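Local coordinates for D-hydantoinase (Ralstonia pickettii, PDB 1NFG), which probably catalyses the stereospecific hydrolysis of the cyclic amide bond of D-hydantoin derivatives, with two zinc ions in each subunit, at residues P338-Q349 and Y412-V423. Sequence-based numbering, arbitrary orientation.
Sequences PGVEERLMMVYQ and YSSYEGHKVKGV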
# COMPACT_ATOMS: atom_id res chain seq x y z
N PRO A 338 -31.83 15.19 1.49
CA PRO A 338 -31.99 15.83 2.80
C PRO A 338 -31.50 14.97 3.96
O PRO A 338 -31.45 13.74 3.86
CB PRO A 338 -33.49 16.07 2.86
CG PRO A 338 -34.03 14.82 2.23
CD PRO A 338 -33.12 14.63 1.02
N GLY A 339 -31.16 15.62 5.07
CA GLY A 339 -30.71 14.88 6.24
C GLY A 339 -30.23 15.70 7.42
O GLY A 339 -29.78 15.13 8.40
N VAL A 340 -30.31 17.03 7.36
CA VAL A 340 -29.84 17.85 8.47
C VAL A 340 -30.51 17.49 9.79
O VAL A 340 -29.90 17.59 10.85
CB VAL A 340 -30.03 19.37 8.19
CG1 VAL A 340 -31.49 19.76 8.34
CG2 VAL A 340 -29.15 20.18 9.13
N GLU A 341 -31.77 17.06 9.72
CA GLU A 341 -32.51 16.72 10.93
C GLU A 341 -32.19 15.33 11.47
O GLU A 341 -32.04 15.15 12.67
CB GLU A 341 -34.02 16.82 10.70
CG GLU A 341 -34.81 16.86 12.01
CD GLU A 341 -36.31 16.96 11.80
OE1 GLU A 341 -36.75 17.74 10.93
OE2 GLU A 341 -37.05 16.26 12.52
N GLU A 342 -32.08 14.36 10.57
CA GLU A 342 -31.82 12.98 10.96
C GLU A 342 -30.38 12.67 11.35
O GLU A 342 -30.12 11.67 12.01
CB GLU A 342 -32.23 12.04 9.82
CG GLU A 342 -33.69 12.17 9.40
CD GLU A 342 -33.89 13.16 8.26
OE1 GLU A 342 -33.23 14.21 8.23
OE2 GLU A 342 -34.75 12.87 7.39
N ARG A 343 -29.44 13.54 10.96
CA ARG A 343 -28.03 13.31 11.23
C ARG A 343 -27.68 12.68 12.58
O ARG A 343 -27.17 11.56 12.62
CB ARG A 343 -27.21 14.59 11.05
CG ARG A 343 -25.69 14.33 11.11
CD ARG A 343 -24.84 15.58 10.93
NE ARG A 343 -25.12 16.60 11.94
CZ ARG A 343 -24.21 17.14 12.74
NH1 ARG A 343 -22.94 16.76 12.64
NH2 ARG A 343 -24.56 18.06 13.63
N LEU A 344 -27.95 13.38 13.67
CA LEU A 344 -27.62 12.84 14.99
C LEU A 344 -28.22 11.48 15.30
O LEU A 344 -27.51 10.56 15.68
CB LEU A 344 -28.01 13.83 16.11
CG LEU A 344 -27.28 15.16 16.24
CD1 LEU A 344 -27.02 15.43 17.70
CD2 LEU A 344 -25.97 15.16 15.50
N MET A 345 -29.53 11.34 15.13
CA MET A 345 -30.16 10.05 15.42
C MET A 345 -29.50 8.92 14.66
O MET A 345 -29.18 7.88 15.23
CB MET A 345 -31.65 10.09 15.10
CG MET A 345 -32.49 10.86 16.11
SD MET A 345 -34.25 10.77 15.72
CE MET A 345 -34.33 11.91 14.32
N MET A 346 -29.28 9.14 13.36
CA MET A 346 -28.66 8.13 12.51
C MET A 346 -27.24 7.78 12.95
O MET A 346 -26.88 6.61 13.04
CB MET A 346 -28.65 8.62 11.06
CG MET A 346 -30.03 8.69 10.44
SD MET A 346 -30.81 7.06 10.37
CE MET A 346 -31.73 7.12 11.78
N VAL A 347 -26.42 8.79 13.23
CA VAL A 347 -25.06 8.54 13.67
C VAL A 347 -25.09 7.85 15.03
O VAL A 347 -24.29 6.96 15.31
CB VAL A 347 -24.25 9.85 13.77
CG1 VAL A 347 -22.91 9.60 14.46
CG2 VAL A 347 -24.03 10.43 12.38
N TYR A 348 -26.04 8.27 15.88
CA TYR A 348 -26.18 7.71 17.22
C TYR A 348 -26.47 6.20 17.19
O TYR A 348 -26.09 5.48 18.11
CB TYR A 348 -27.29 8.42 17.99
CG TYR A 348 -27.44 7.92 19.42
CD1 TYR A 348 -26.54 8.31 20.42
CD2 TYR A 348 -28.44 7.00 19.76
CE1 TYR A 348 -26.63 7.79 21.71
CE2 TYR A 348 -28.54 6.48 21.04
CZ TYR A 348 -27.62 6.88 22.01
OH TYR A 348 -27.69 6.33 23.27
N GLN A 349 -27.14 5.73 16.15
CA GLN A 349 -27.45 4.31 16.08
C GLN A 349 -26.14 3.51 16.06
O GLN A 349 -26.12 2.34 16.40
CB GLN A 349 -28.28 4.00 14.83
CG GLN A 349 -29.59 4.75 14.77
CD GLN A 349 -30.39 4.60 16.06
OE1 GLN A 349 -30.88 3.52 16.38
NE2 GLN A 349 -30.51 5.70 16.80
N TYR A 412 -40.02 14.05 1.28
CA TYR A 412 -39.52 12.71 1.61
C TYR A 412 -38.29 12.77 2.50
O TYR A 412 -37.65 13.82 2.64
CB TYR A 412 -39.20 11.90 0.35
CG TYR A 412 -37.87 12.22 -0.30
CD1 TYR A 412 -37.74 13.28 -1.20
CD2 TYR A 412 -36.74 11.46 -0.02
CE1 TYR A 412 -36.51 13.58 -1.80
CE2 TYR A 412 -35.50 11.75 -0.62
CZ TYR A 412 -35.40 12.81 -1.50
OH TYR A 412 -34.18 13.09 -2.09
N SER A 413 -37.97 11.64 3.12
CA SER A 413 -36.79 11.51 3.97
C SER A 413 -35.88 10.43 3.40
O SER A 413 -36.36 9.41 2.88
CB SER A 413 -37.19 11.13 5.39
OG SER A 413 -36.03 10.87 6.17
N SER A 414 -34.57 10.64 3.50
CA SER A 414 -33.60 9.68 2.99
C SER A 414 -33.58 8.45 3.88
O SER A 414 -33.09 7.39 3.50
CB SER A 414 -32.21 10.30 2.96
OG SER A 414 -32.21 11.51 2.24
N TYR A 415 -34.13 8.60 5.08
CA TYR A 415 -34.16 7.53 6.06
C TYR A 415 -35.58 7.11 6.40
O TYR A 415 -35.86 6.65 7.51
CB TYR A 415 -33.41 7.99 7.31
CG TYR A 415 -32.06 8.54 6.96
CD1 TYR A 415 -31.00 7.70 6.63
CD2 TYR A 415 -31.86 9.92 6.84
CE1 TYR A 415 -29.77 8.21 6.20
CE2 TYR A 415 -30.64 10.44 6.41
CZ TYR A 415 -29.60 9.58 6.09
OH TYR A 415 -28.39 10.09 5.66
N GLU A 416 -36.48 7.25 5.44
CA GLU A 416 -37.87 6.88 5.64
C GLU A 416 -37.94 5.40 5.98
O GLU A 416 -37.39 4.56 5.27
CB GLU A 416 -38.67 7.16 4.37
CG GLU A 416 -40.15 6.82 4.46
CD GLU A 416 -40.90 7.71 5.44
OE1 GLU A 416 -40.76 8.95 5.34
OE2 GLU A 416 -41.64 7.16 6.29
N GLY A 417 -38.60 5.08 7.09
CA GLY A 417 -38.74 3.70 7.49
C GLY A 417 -37.74 3.17 8.50
O GLY A 417 -37.98 2.13 9.10
N HIS A 418 -36.63 3.87 8.71
CA HIS A 418 -35.63 3.40 9.67
C HIS A 418 -36.10 3.48 11.12
O HIS A 418 -36.62 4.50 11.57
CB HIS A 418 -34.32 4.19 9.54
CG HIS A 418 -33.55 3.90 8.29
ND1 HIS A 418 -32.22 3.54 8.30
CD2 HIS A 418 -33.92 3.94 6.98
CE1 HIS A 418 -31.80 3.37 7.06
NE2 HIS A 418 -32.81 3.62 6.24
N LYS A 419 -35.92 2.38 11.84
CA LYS A 419 -36.28 2.32 13.25
C LYS A 419 -35.05 2.76 14.02
O LYS A 419 -33.95 2.27 13.78
CB LYS A 419 -36.69 0.90 13.65
CG LYS A 419 -37.96 0.42 12.96
CD LYS A 419 -38.41 -0.95 13.47
CE LYS A 419 -37.40 -2.04 13.13
NZ LYS A 419 -37.80 -3.36 13.69
N VAL A 420 -35.23 3.70 14.94
CA VAL A 420 -34.11 4.21 15.72
C VAL A 420 -34.36 4.13 17.21
O VAL A 420 -35.50 4.10 17.67
CB VAL A 420 -33.80 5.68 15.36
CG1 VAL A 420 -33.49 5.79 13.89
CG2 VAL A 420 -34.98 6.58 15.71
N LYS A 421 -33.27 4.09 17.97
CA LYS A 421 -33.33 4.05 19.42
C LYS A 421 -32.44 5.19 19.88
O LYS A 421 -31.23 5.17 19.66
CB LYS A 421 -32.81 2.71 19.93
CG LYS A 421 -32.91 2.54 21.44
CD LYS A 421 -32.30 1.22 21.87
CE LYS A 421 -32.23 1.10 23.38
NZ LYS A 421 -31.51 -0.14 23.79
N GLY A 422 -33.05 6.19 20.51
CA GLY A 422 -32.29 7.34 20.97
C GLY A 422 -32.76 8.54 20.16
O GLY A 422 -32.41 8.68 18.99
N VAL A 423 -33.56 9.39 20.79
CA VAL A 423 -34.13 10.56 20.12
C VAL A 423 -33.88 11.88 20.85
O VAL A 423 -33.84 11.92 22.08
CB VAL A 423 -35.65 10.36 19.96
CG1 VAL A 423 -36.30 11.61 19.41
CG2 VAL A 423 -35.92 9.18 19.06
O HOH W 1 -33.64 12.80 4.95
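The amide of Q349 lies against the backbone of K421 and bonds to it twice: K421 N donates to OE1 at 2.9 Å, while NE2 donates to K421 O at 3.0 Å, reaching that carbonyl from well above its plane. NE2 gives a second bond to M345 O, one turn back in its own helix; M345 O lies almost in the amide plane of Q349, though NE2 stands above the M345 carbonyl plane. A glutamine suits this place because one flat group both accepts and donates; three bonds fix its rotation where strand 419-429 turns a corner. Its chain, bent at chi2 (-51°), crosses V420 at about a right angle. Beside it, the edge of the Y348 ring meets K421 O, and G422, without a side chain, lets that ring come close to the backbone.

In the middle, M346 and Y415 run past each other in opposite directions. M346 CG sits over the ring centre, 4.0 Å from the centroid, as a CH-pi contact; SD lies obliquely to the same broad ring in a Met-aromatic contact. The flexible thioether also brings SD near H418. S414 CB lies over the opposite face of Y415, toward its rim.

Toward the P338 end, E342, bent at chi2 (92°), crosses the Y415 ring aslant, its CB against CD2 at 3.7 Å. Its OE2 accepts from S413 OG at 2.7 Å through the anti lone pair. Small hydroxyls suit both serines: S413 OG also accepts from Y415 N, an ST turn, and S414 OG donates in plane to P338 O at 2.9 Å. A water donates to P338 O and E342 OE2 and accepts from S414 N.

Bonded polar ends thus flank a buried apolar and sulfur-aromatic middle, joining helix 343-352 and the residues leading into it to the loop before strand 419-429 and that strand's start.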